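Long-range contacts in phosphoribosylformylglycinamidine synthase 2 (Thermus thermophilus, PDB 3VIU), which belongs to the AIR synthase related (PurM-like) family, with two N-terminal and two C-terminal family domains in one chain, and holds adenosine-5'-diphosphate and magnesium in this model: residues Ala191-Pro196 with Ala335-Glu340; Leu278-His283 with Arg341-Leu346; Gly568-Glu573 with Pro683-Gly688; Val643-Glu648 with Leu695-Pro700. One frame throughout, in Å; residues are numbered along the deposited sequence.

Contact 1: Ala191-Pro196 with Ala335-Glu340; sequences ASLGRP and ARTIPE
A type II beta turn, Ser192 to Arg195, leads into strand 196-201 of the mixed sheet in the first C-terminal AIR synthase related domain and is fastened to the end of strand 331-338 by one threonine. Thr337 OG1 takes the crowded position between its backbone N and carbonyl carbon (chi1 54°), which points the hydroxyl at the turn. It donates to Ser192 O at 2.8 Å, in the carbonyl plane and on a lone pair, and accepts from Arg195 N at 2.9 Å in a nearly straight bond (165° at the hydrogen). The hydroxyl thus bridges the carbonyl that opens the turn and the N-H that closes it; Gly194 N also lies 2.8 Å from Thr337 OG1. Gly194, with positive phi, forms the second corner. The backbone joins in beyond the turn: Thr337 N donates to Arg195 O at 2.9 Å, nearly along the C=O axis. Arg336 CA makes a CA-H...O contact with the same oxygen, before Pro196 and Arg336 meet as an antiparallel non-hydrogen-bonded pair. Neither arginine spends its charge on this contact. Arg195, bent at chi2 and chi3, lays one guanidinium face over Pro196 CD and reaches Glu317 and Pro312 O, while Arg336 forms a salt bridge with Glu281. Apolar contacts flank the hydroxyl, Thr337 CG2 turning to Ala191 CB at 3.9 Å. On the exposed side, Leu193 CG is anti to its backbone N (chi1 -175°), and Leu193 CD1 crosses obliquely to Pro339 CD at 3.7 Å.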
# COMPACT_ATOMS: atom_id res chain seq x y z
N ALA A 191 -19.43 4.37 -19.64
CA ALA A 191 -20.14 3.72 -20.73
C ALA A 191 -21.21 4.67 -21.27
O ALA A 191 -21.88 5.35 -20.50
CB ALA A 191 -20.78 2.43 -20.24
N SER A 192 -21.36 4.72 -22.59
CA SER A 192 -22.36 5.59 -23.20
C SER A 192 -23.64 4.81 -23.43
O SER A 192 -23.67 3.58 -23.34
CB SER A 192 -21.85 6.16 -24.53
OG SER A 192 -21.48 5.13 -25.43
N LEU A 193 -24.72 5.52 -23.72
CA LEU A 193 -25.99 4.86 -23.93
C LEU A 193 -26.03 4.04 -25.21
O LEU A 193 -25.50 4.45 -26.23
CB LEU A 193 -27.12 5.88 -23.93
CG LEU A 193 -28.53 5.29 -24.01
CD1 LEU A 193 -28.68 4.12 -23.03
CD2 LEU A 193 -29.53 6.39 -23.73
N GLY A 194 -26.66 2.87 -25.14
CA GLY A 194 -26.78 2.01 -26.31
C GLY A 194 -25.57 1.16 -26.65
O GLY A 194 -25.42 0.72 -27.78
N ARG A 195 -24.73 0.90 -25.66
CA ARG A 195 -23.53 0.10 -25.88
C ARG A 195 -23.63 -1.29 -25.28
O ARG A 195 -24.31 -1.51 -24.28
CB ARG A 195 -22.33 0.80 -25.25
CG ARG A 195 -22.20 2.27 -25.60
CD ARG A 195 -22.09 2.43 -27.10
NE ARG A 195 -21.01 1.61 -27.61
CZ ARG A 195 -21.09 0.89 -28.71
NH1 ARG A 195 -22.20 0.89 -29.42
NH2 ARG A 195 -20.06 0.15 -29.09
N PRO A 196 -22.99 -2.27 -25.92
CA PRO A 196 -23.04 -3.62 -25.36
C PRO A 196 -21.90 -3.70 -24.34
O PRO A 196 -20.95 -2.92 -24.42
CB PRO A 196 -22.79 -4.50 -26.58
CG PRO A 196 -21.84 -3.67 -27.38
CD PRO A 196 -22.47 -2.29 -27.29
N ALA A 335 -24.13 -7.88 -21.58
CA ALA A 335 -25.11 -6.88 -21.15
C ALA A 335 -25.10 -5.65 -22.06
O ALA A 335 -24.31 -5.57 -22.98
CB ALA A 335 -24.83 -6.46 -19.69
N ARG A 336 -26.00 -4.71 -21.79
CA ARG A 336 -26.09 -3.49 -22.59
C ARG A 336 -26.55 -2.34 -21.71
O ARG A 336 -27.17 -2.56 -20.67
CB ARG A 336 -27.08 -3.68 -23.74
CG ARG A 336 -28.49 -4.04 -23.26
CD ARG A 336 -29.45 -4.20 -24.43
NE ARG A 336 -30.30 -3.02 -24.59
CZ ARG A 336 -31.47 -2.86 -23.99
NH1 ARG A 336 -31.95 -3.81 -23.18
NH2 ARG A 336 -32.17 -1.75 -24.18
N THR A 337 -26.25 -1.12 -22.12
CA THR A 337 -26.67 0.05 -21.36
C THR A 337 -28.07 0.46 -21.77
O THR A 337 -28.46 0.32 -22.93
CB THR A 337 -25.71 1.25 -21.56
OG1 THR A 337 -25.58 1.53 -22.97
CG2 THR A 337 -24.35 0.96 -20.96
N ILE A 338 -28.83 0.96 -20.80
CA ILE A 338 -30.19 1.43 -21.03
C ILE A 338 -30.31 2.80 -20.36
O ILE A 338 -29.53 3.12 -19.47
CB ILE A 338 -31.24 0.46 -20.42
CG1 ILE A 338 -30.98 0.26 -18.93
CG2 ILE A 338 -31.18 -0.89 -21.13
CD1 ILE A 338 -31.99 -0.65 -18.26
N PRO A 339 -31.27 3.62 -20.79
CA PRO A 339 -31.46 4.96 -20.20
C PRO A 339 -32.03 4.96 -18.78
O PRO A 339 -31.77 5.88 -18.00
CB PRO A 339 -32.37 5.65 -21.21
CG PRO A 339 -33.21 4.52 -21.72
CD PRO A 339 -32.18 3.42 -21.93
N GLU A 340 -32.82 3.95 -18.44
CA GLU A 340 -33.40 3.86 -17.11
C GLU A 340 -32.28 3.52 -16.12
O GLU A 340 -31.63 2.48 -16.24
CB GLU A 340 -34.47 2.77 -17.05
CG GLU A 340 -35.42 2.78 -18.22
CD GLU A 340 -34.86 2.06 -19.43
OE1 GLU A 340 -33.77 2.42 -19.88
OE2 GLU A 340 -35.52 1.12 -19.92

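Contact 2: Leu278-His283 with Arg341-Leu346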
# COMPACT_ATOMS: atom_id res chain seq x y z
N LEU A 278 -26.49 6.09 -16.10
CA LEU A 278 -27.52 5.31 -16.77
C LEU A 278 -27.59 3.93 -16.14
O LEU A 278 -26.98 3.69 -15.09
CB LEU A 278 -27.22 5.21 -18.28
CG LEU A 278 -25.78 4.90 -18.68
CD1 LEU A 278 -25.41 3.51 -18.18
CD2 LEU A 278 -25.61 5.01 -20.20
N GLY A 279 -28.34 3.02 -16.76
CA GLY A 279 -28.47 1.69 -16.20
C GLY A 279 -27.91 0.61 -17.10
O GLY A 279 -27.49 0.86 -18.23
N VAL A 280 -27.91 -0.62 -16.59
CA VAL A 280 -27.40 -1.74 -17.35
C VAL A 280 -28.32 -2.96 -17.26
O VAL A 280 -28.81 -3.31 -16.18
CB VAL A 280 -25.98 -2.13 -16.87
CG1 VAL A 280 -25.96 -2.20 -15.37
CG2 VAL A 280 -25.57 -3.48 -17.47
N GLU A 281 -28.56 -3.59 -18.40
CA GLU A 281 -29.39 -4.79 -18.47
C GLU A 281 -28.42 -5.96 -18.61
O GLU A 281 -27.65 -6.03 -19.57
CB GLU A 281 -30.31 -4.72 -19.69
CG GLU A 281 -31.29 -5.90 -19.83
CD GLU A 281 -32.19 -5.78 -21.06
OE1 GLU A 281 -31.81 -6.27 -22.16
OE2 GLU A 281 -33.28 -5.18 -20.93
N LEU A 282 -28.45 -6.88 -17.64
CA LEU A 282 -27.57 -8.04 -17.68
C LEU A 282 -28.33 -9.30 -18.09
O LEU A 282 -29.37 -9.63 -17.52
CB LEU A 282 -26.91 -8.24 -16.30
CG LEU A 282 -26.06 -9.50 -16.06
CD1 LEU A 282 -24.95 -9.62 -17.10
CD2 LEU A 282 -25.46 -9.43 -14.66
N HIS A 283 -27.80 -9.99 -19.08
CA HIS A 283 -28.41 -11.23 -19.56
C HIS A 283 -27.56 -12.36 -19.00
O HIS A 283 -26.56 -12.75 -19.60
CB HIS A 283 -28.38 -11.26 -21.09
CG HIS A 283 -29.20 -10.19 -21.74
ND1 HIS A 283 -30.54 -10.36 -22.03
CD2 HIS A 283 -28.87 -8.95 -22.16
CE1 HIS A 283 -31.00 -9.26 -22.60
NE2 HIS A 283 -30.01 -8.38 -22.69
N ARG A 341 -32.06 4.40 -15.15
CA ARG A 341 -31.01 4.19 -14.16
C ARG A 341 -31.36 3.02 -13.24
O ARG A 341 -31.75 3.21 -12.09
CB ARG A 341 -30.79 5.47 -13.36
CG ARG A 341 -30.46 6.65 -14.25
CD ARG A 341 -29.87 7.80 -13.49
NE ARG A 341 -29.60 8.92 -14.39
CZ ARG A 341 -29.00 10.04 -14.03
NH1 ARG A 341 -28.60 10.20 -12.77
NH2 ARG A 341 -28.80 11.01 -14.92
N VAL A 342 -31.19 1.82 -13.76
CA VAL A 342 -31.51 0.61 -13.02
C VAL A 342 -30.56 -0.54 -13.38
O VAL A 342 -29.92 -0.53 -14.43
CB VAL A 342 -32.96 0.15 -13.32
CG1 VAL A 342 -33.20 -1.24 -12.79
CG2 VAL A 342 -33.95 1.11 -12.72
N PHE A 343 -30.47 -1.51 -12.48
CA PHE A 343 -29.67 -2.69 -12.72
C PHE A 343 -30.73 -3.77 -12.93
O PHE A 343 -31.32 -4.27 -11.97
CB PHE A 343 -28.79 -3.04 -11.51
CG PHE A 343 -27.91 -4.24 -11.74
CD1 PHE A 343 -27.71 -5.18 -10.73
CD2 PHE A 343 -27.28 -4.44 -12.96
CE1 PHE A 343 -26.91 -6.29 -10.94
CE2 PHE A 343 -26.47 -5.55 -13.19
CZ PHE A 343 -26.29 -6.48 -12.17
N ARG A 344 -30.98 -4.10 -14.19
CA ARG A 344 -31.99 -5.10 -14.54
C ARG A 344 -31.30 -6.42 -14.87
O ARG A 344 -30.45 -6.48 -15.77
CB ARG A 344 -32.82 -4.63 -15.73
CG ARG A 344 -33.97 -5.56 -16.10
CD ARG A 344 -34.65 -5.06 -17.36
NE ARG A 344 -35.21 -3.73 -17.16
CZ ARG A 344 -35.29 -2.81 -18.11
NH1 ARG A 344 -35.82 -1.62 -17.83
NH2 ARG A 344 -34.83 -3.05 -19.33
N VAL A 345 -31.67 -7.47 -14.15
CA VAL A 345 -31.06 -8.77 -14.38
C VAL A 345 -32.03 -9.76 -15.02
O VAL A 345 -33.10 -10.06 -14.47
CB VAL A 345 -30.52 -9.34 -13.06
CG1 VAL A 345 -29.76 -10.63 -13.32
CG2 VAL A 345 -29.60 -8.31 -12.40
N LEU A 346 -31.64 -10.27 -16.19
CA LEU A 346 -32.44 -11.24 -16.92
C LEU A 346 -31.83 -12.63 -16.81
O LEU A 346 -30.61 -12.79 -16.86
CB LEU A 346 -32.55 -10.86 -18.39
CG LEU A 346 -33.29 -9.56 -18.74
CD1 LEU A 346 -33.36 -9.40 -20.25
CD2 LEU A 346 -34.69 -9.59 -18.14
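Strands 279-283 and 342-346 run parallel, 12° apart, in the seven-stranded mixed sheet of the first C-terminal AIR synthase related domain. Four backbone bonds tie them. The ladder begins with Val280 N on Val342 O, continues through Arg344 N on Val280 O and Leu282 N on Arg344 O, and tightens at Leu346 N on Leu282 O (2.7 Å, 169° at the hydrogen). Gly279 CA, with no side chain, passes 3.2 Å from Val342 O. The packed face carries Val280, Leu282, Phe343 and Val345, with Leu269 of helix 264-275 against the first three. Phe343, CG anti to its backbone N (chi1 -178°), lies alongside both neighbours on strand 279-283: its CD2 meets Val280 CG1 at 3.5 Å and its CZ meets Leu282 CD2 at 3.9 Å. Val345 CG2 sits over one face of the ring, toward the rim. The other face is looser and more polar, with Arg344, His283 and Leu346 all partly exposed around a buried Glu281. Glu281, extended, lies beside Arg344, which bends at chi3; in a salt bridge, Arg344 NH2 donates to the anti lone pair of Glu281 OE2 (3.1 Å), the oxygen lying in the guanidinium plane. Leu346 CD1 tucks against the imidazole at His283 CE1, 3.3 Å away. Each charge has a second partner, Glu281 OE1 being paired with Arg336 and Arg344 NE with Glu354. A carboxylate held between two arginines probably stays ionised, and ion pairs run across strands 331-338, 279-283, 342-347 and 350-356 on the Glu281 face, while the Phe343 face is held by apolar contact.

Contact 3: Gly568-Glu573 with Pro683-Gly688; sequences GEERGE and PYRVLG
Glu570 sets its CG anti to the carbonyl carbon (chi1 -44°) and then runs extended. Arg685 starts likewise (chi1 -82°) but bends at chi2 and chi3, so the two side chains cross obliquely, their planes 72° apart. Arg685 NH1 donates to Glu570 OE2 at 3.0 Å in a salt bridge; the oxygen lies in the guanidinium plane, whereas the nitrogen comes from above the carboxylate plane. Leu687 CD2 meets the same Glu570 OE2 tip to tip at 3.6 Å. In the backbone, Gly568 N donates to Pro683 O at 2.7 Å, from above the carbonyl plane. It ties the start of the loop after strand 563-567 to the residue ahead of strand 684-690, its antiparallel neighbour in the second C-terminal AIR synthase related domain. On the exposed side, Glu569 OE1 comes within 4.0 Å of Pro683 CB. Further along that strand, Leu687 and Gly688 form a classic beta bulge facing Leu564. Glu570 OE1 also accepts a weak hydrogen bond from Arg646 N. With both oxygens engaged, the buried carboxylate is probably charged and would offset Arg685; where Arg685 and Arg646 bring their guanidinium groups together, Glu644, in long, weak ion pairs with both, probably eases the repulsion.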
# COMPACT_ATOMS: atom_id res chain seq x y z
N GLY A 568 19.63 17.18 10.70
CA GLY A 568 18.85 16.97 11.91
C GLY A 568 19.76 16.74 13.10
O GLY A 568 20.97 16.97 13.00
N GLU A 569 19.22 16.27 14.22
CA GLU A 569 20.04 16.03 15.40
C GLU A 569 20.20 14.57 15.81
O GLU A 569 19.39 13.71 15.45
CB GLU A 569 19.54 16.89 16.56
CG GLU A 569 20.11 18.30 16.49
CD GLU A 569 19.32 19.33 17.26
OE1 GLU A 569 19.72 20.51 17.23
OE2 GLU A 569 18.30 18.97 17.90
N GLU A 570 21.27 14.32 16.57
CA GLU A 570 21.62 12.97 17.01
C GLU A 570 20.68 12.36 18.02
O GLU A 570 20.52 11.14 18.06
CB GLU A 570 23.03 12.97 17.61
CG GLU A 570 24.06 13.74 16.80
CD GLU A 570 25.45 13.65 17.39
OE1 GLU A 570 25.58 13.63 18.63
OE2 GLU A 570 26.43 13.60 16.60
N ARG A 571 20.07 13.20 18.85
CA ARG A 571 19.15 12.73 19.87
C ARG A 571 17.80 12.27 19.36
O ARG A 571 17.11 13.02 18.67
CB ARG A 571 18.91 13.81 20.92
CG ARG A 571 19.67 13.60 22.21
CD ARG A 571 19.03 14.40 23.34
NE ARG A 571 19.75 14.26 24.60
CZ ARG A 571 19.97 13.10 25.22
NH1 ARG A 571 19.54 11.97 24.69
NH2 ARG A 571 20.62 13.08 26.38
N GLY A 572 17.44 11.04 19.69
CA GLY A 572 16.15 10.50 19.31
C GLY A 572 15.40 10.26 20.62
O GLY A 572 15.96 10.48 21.69
N GLU A 573 14.15 9.84 20.55
CA GLU A 573 13.38 9.58 21.76
C GLU A 573 13.21 8.06 21.92
O GLU A 573 13.35 7.31 20.94
CB GLU A 573 12.01 10.28 21.69
CG GLU A 573 12.08 11.72 21.19
CD GLU A 573 10.71 12.41 21.16
OE1 GLU A 573 10.56 13.39 20.39
OE2 GLU A 573 9.80 12.00 21.90
N PRO A 683 19.37 22.13 11.14
CA PRO A 683 20.45 21.67 12.02
C PRO A 683 21.14 20.55 11.27
O PRO A 683 20.47 19.78 10.56
CB PRO A 683 19.71 21.16 13.25
CG PRO A 683 18.41 21.92 13.23
CD PRO A 683 18.05 21.90 11.77
N TYR A 684 22.45 20.45 11.39
CA TYR A 684 23.19 19.39 10.71
C TYR A 684 24.52 19.17 11.41
O TYR A 684 24.92 19.95 12.27
CB TYR A 684 23.44 19.77 9.24
CG TYR A 684 24.55 20.77 9.02
CD1 TYR A 684 25.89 20.36 8.97
CD2 TYR A 684 24.28 22.13 8.88
CE1 TYR A 684 26.92 21.28 8.78
CE2 TYR A 684 25.31 23.06 8.69
CZ TYR A 684 26.63 22.62 8.65
OH TYR A 684 27.65 23.53 8.48
N ARG A 685 25.20 18.09 11.02
CA ARG A 685 26.49 17.75 11.60
C ARG A 685 27.34 16.92 10.65
O ARG A 685 26.83 16.11 9.88
CB ARG A 685 26.33 16.97 12.90
CG ARG A 685 26.07 17.82 14.14
CD ARG A 685 26.81 17.25 15.35
NE ARG A 685 28.26 17.42 15.23
CZ ARG A 685 29.15 16.46 15.49
NH1 ARG A 685 28.77 15.26 15.89
NH2 ARG A 685 30.45 16.72 15.33
N VAL A 686 28.65 17.14 10.73
CA VAL A 686 29.61 16.40 9.94
C VAL A 686 30.14 15.31 10.87
O VAL A 686 31.07 15.54 11.63
CB VAL A 686 30.78 17.30 9.48
CG1 VAL A 686 31.74 16.49 8.61
CG2 VAL A 686 30.24 18.50 8.71
N LEU A 687 29.54 14.13 10.79
CA LEU A 687 29.92 13.00 11.64
C LEU A 687 31.29 12.39 11.39
O LEU A 687 31.98 12.03 12.35
CB LEU A 687 28.87 11.89 11.53
CG LEU A 687 27.42 12.33 11.78
CD1 LEU A 687 26.51 11.13 11.59
CD2 LEU A 687 27.27 12.91 13.17
N GLY A 688 31.69 12.27 10.12
CA GLY A 688 32.98 11.70 9.79
C GLY A 688 33.13 11.32 8.32
O GLY A 688 32.74 12.09 7.44

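Contact 4: Val643-Glu648 with Leu695-Pro700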
# COMPACT_ATOMS: atom_id res chain seq x y z
N VAL A 643 33.02 7.71 12.57
CA VAL A 643 32.37 8.95 12.96
C VAL A 643 32.45 9.24 14.45
O VAL A 643 32.95 8.44 15.23
CB VAL A 643 30.87 8.90 12.59
CG1 VAL A 643 30.70 8.61 11.10
CG2 VAL A 643 30.17 7.83 13.41
N GLU A 644 31.94 10.40 14.83
CA GLU A 644 31.89 10.80 16.22
C GLU A 644 30.47 11.23 16.60
O GLU A 644 29.86 12.04 15.92
CB GLU A 644 32.81 11.98 16.50
CG GLU A 644 32.57 12.56 17.89
CD GLU A 644 33.02 13.99 18.04
OE1 GLU A 644 32.59 14.83 17.21
OE2 GLU A 644 33.79 14.28 18.98
N VAL A 645 29.96 10.67 17.68
CA VAL A 645 28.64 11.06 18.14
C VAL A 645 28.90 11.77 19.47
O VAL A 645 29.45 11.17 20.39
CB VAL A 645 27.72 9.83 18.33
CG1 VAL A 645 28.27 8.92 19.39
CG2 VAL A 645 26.33 10.29 18.71
N ARG A 646 28.51 13.03 19.54
CA ARG A 646 28.74 13.84 20.73
C ARG A 646 27.95 13.52 21.98
O ARG A 646 28.34 13.90 23.08
CB ARG A 646 28.57 15.31 20.39
CG ARG A 646 29.68 15.80 19.52
CD ARG A 646 29.58 17.27 19.25
NE ARG A 646 30.67 17.69 18.38
CZ ARG A 646 30.72 18.86 17.76
NH1 ARG A 646 29.73 19.74 17.90
NH2 ARG A 646 31.75 19.14 16.97
N GLU A 647 26.84 12.82 21.82
CA GLU A 647 26.04 12.47 22.97
C GLU A 647 26.05 10.97 23.15
O GLU A 647 25.86 10.23 22.19
CB GLU A 647 24.61 12.95 22.79
CG GLU A 647 24.49 14.43 22.57
CD GLU A 647 23.10 14.81 22.11
OE1 GLU A 647 22.75 14.46 20.96
OE2 GLU A 647 22.37 15.44 22.90
N GLU A 648 26.31 10.53 24.37
CA GLU A 648 26.28 9.10 24.64
C GLU A 648 24.90 8.87 25.23
O GLU A 648 24.16 9.82 25.50
CB GLU A 648 27.38 8.71 25.62
CG GLU A 648 28.35 7.68 25.05
CD GLU A 648 27.82 6.26 25.10
OE1 GLU A 648 26.65 6.04 24.73
OE2 GLU A 648 28.58 5.34 25.51
N LEU A 695 32.67 -0.33 11.50
CA LEU A 695 31.82 0.80 11.80
C LEU A 695 32.49 1.24 13.11
O LEU A 695 32.56 0.46 14.06
CB LEU A 695 30.38 0.39 12.06
CG LEU A 695 29.54 1.53 12.64
CD1 LEU A 695 29.53 2.69 11.67
CD2 LEU A 695 28.11 1.06 12.92
N THR A 696 33.00 2.47 13.13
CA THR A 696 33.68 2.99 14.31
C THR A 696 33.02 4.28 14.78
O THR A 696 32.85 5.23 14.01
CB THR A 696 35.17 3.25 13.99
OG1 THR A 696 35.77 2.03 13.56
CG2 THR A 696 35.91 3.77 15.22
N VAL A 697 32.64 4.32 16.06
CA VAL A 697 31.95 5.48 16.60
C VAL A 697 32.61 6.07 17.85
O VAL A 697 32.66 5.42 18.89
CB VAL A 697 30.48 5.14 16.97
CG1 VAL A 697 29.76 6.41 17.44
CG2 VAL A 697 29.76 4.51 15.76
N LEU A 698 33.11 7.29 17.73
CA LEU A 698 33.73 7.94 18.86
C LEU A 698 32.64 8.64 19.66
O LEU A 698 31.81 9.36 19.11
CB LEU A 698 34.79 8.96 18.41
CG LEU A 698 35.45 9.80 19.51
CD1 LEU A 698 36.19 8.90 20.48
CD2 LEU A 698 36.40 10.80 18.90
N THR A 699 32.63 8.40 20.97
CA THR A 699 31.67 9.01 21.88
C THR A 699 32.52 9.69 22.96
O THR A 699 33.70 9.40 23.09
CB THR A 699 30.77 7.98 22.59
OG1 THR A 699 31.58 7.14 23.43
CG2 THR A 699 30.03 7.11 21.59
N PRO A 700 31.91 10.58 23.75
CA PRO A 700 32.68 11.25 24.80
C PRO A 700 33.26 10.24 25.80
O PRO A 700 34.17 10.57 26.57
CB PRO A 700 31.65 12.17 25.46
CG PRO A 700 30.67 12.44 24.35
CD PRO A 700 30.53 11.10 23.69
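Backbone hydrogen bonds come first. Val643 N donates to Thr696 O and Val645 N to Leu698 O. Between them Leu698 N donates to Val643 O at 2.8 Å, almost straight (174° at the hydrogen). CA-H...O contacts follow the same line, ending with Thr699 CA on Val645 O. Apolar contacts gather on one side: Val643 and Val697 lie side by side, and Val645 CG1, in the crowded position between its backbone N and carbonyl carbon (chi1 62°), touches both Val697 CG1 at 3.5 Å and Thr699 CG2 at 3.3 Å. Leu653 of helix 650-653 adds to this patch at Val645. As the chain turns away after Val645, Pro700 CG packs on Arg646 O at 3.0 Å, and Glu648 CG crosses Thr699 CB at 3.5 Å. Polar side chains look elsewhere: Thr699 OG1 bonds to Gly702 O and Gly701 N, within the turn into strand 702-707, and Thr696 OG1 bonds to Glu705. Glu644 makes a long ion pair with Arg646 of its own segment. Strands 641-644 and 694-699 are the parallel pair within the otherwise antiparallel seven-stranded sheet of the second C-terminal AIR synthase related domain.

Overall arrangement
Contacts 1 and 2 share one sheet and contacts 3 and 4 another, on opposite sides of the chain's centre, with centres 63 to 71 Å apart between the pairs. The two sheets have the same strand order. Contacts 2 and 4 are equivalent parallel pairings in them, whereas contacts 1 and 3 involve loops beside the strand next in line, 331-338 or 684-690. Within each pair the contacts touch and their segments alternate along the chain. All four are partly buried. Contact 2 has a buried apolar face under helix 264-275; contact 4 is shorter, touches helix 650-653, and splays into exposed loop. Beside one backbone bond each, contact 1 uses a threonine hydroxyl and contact 3 an ion pair.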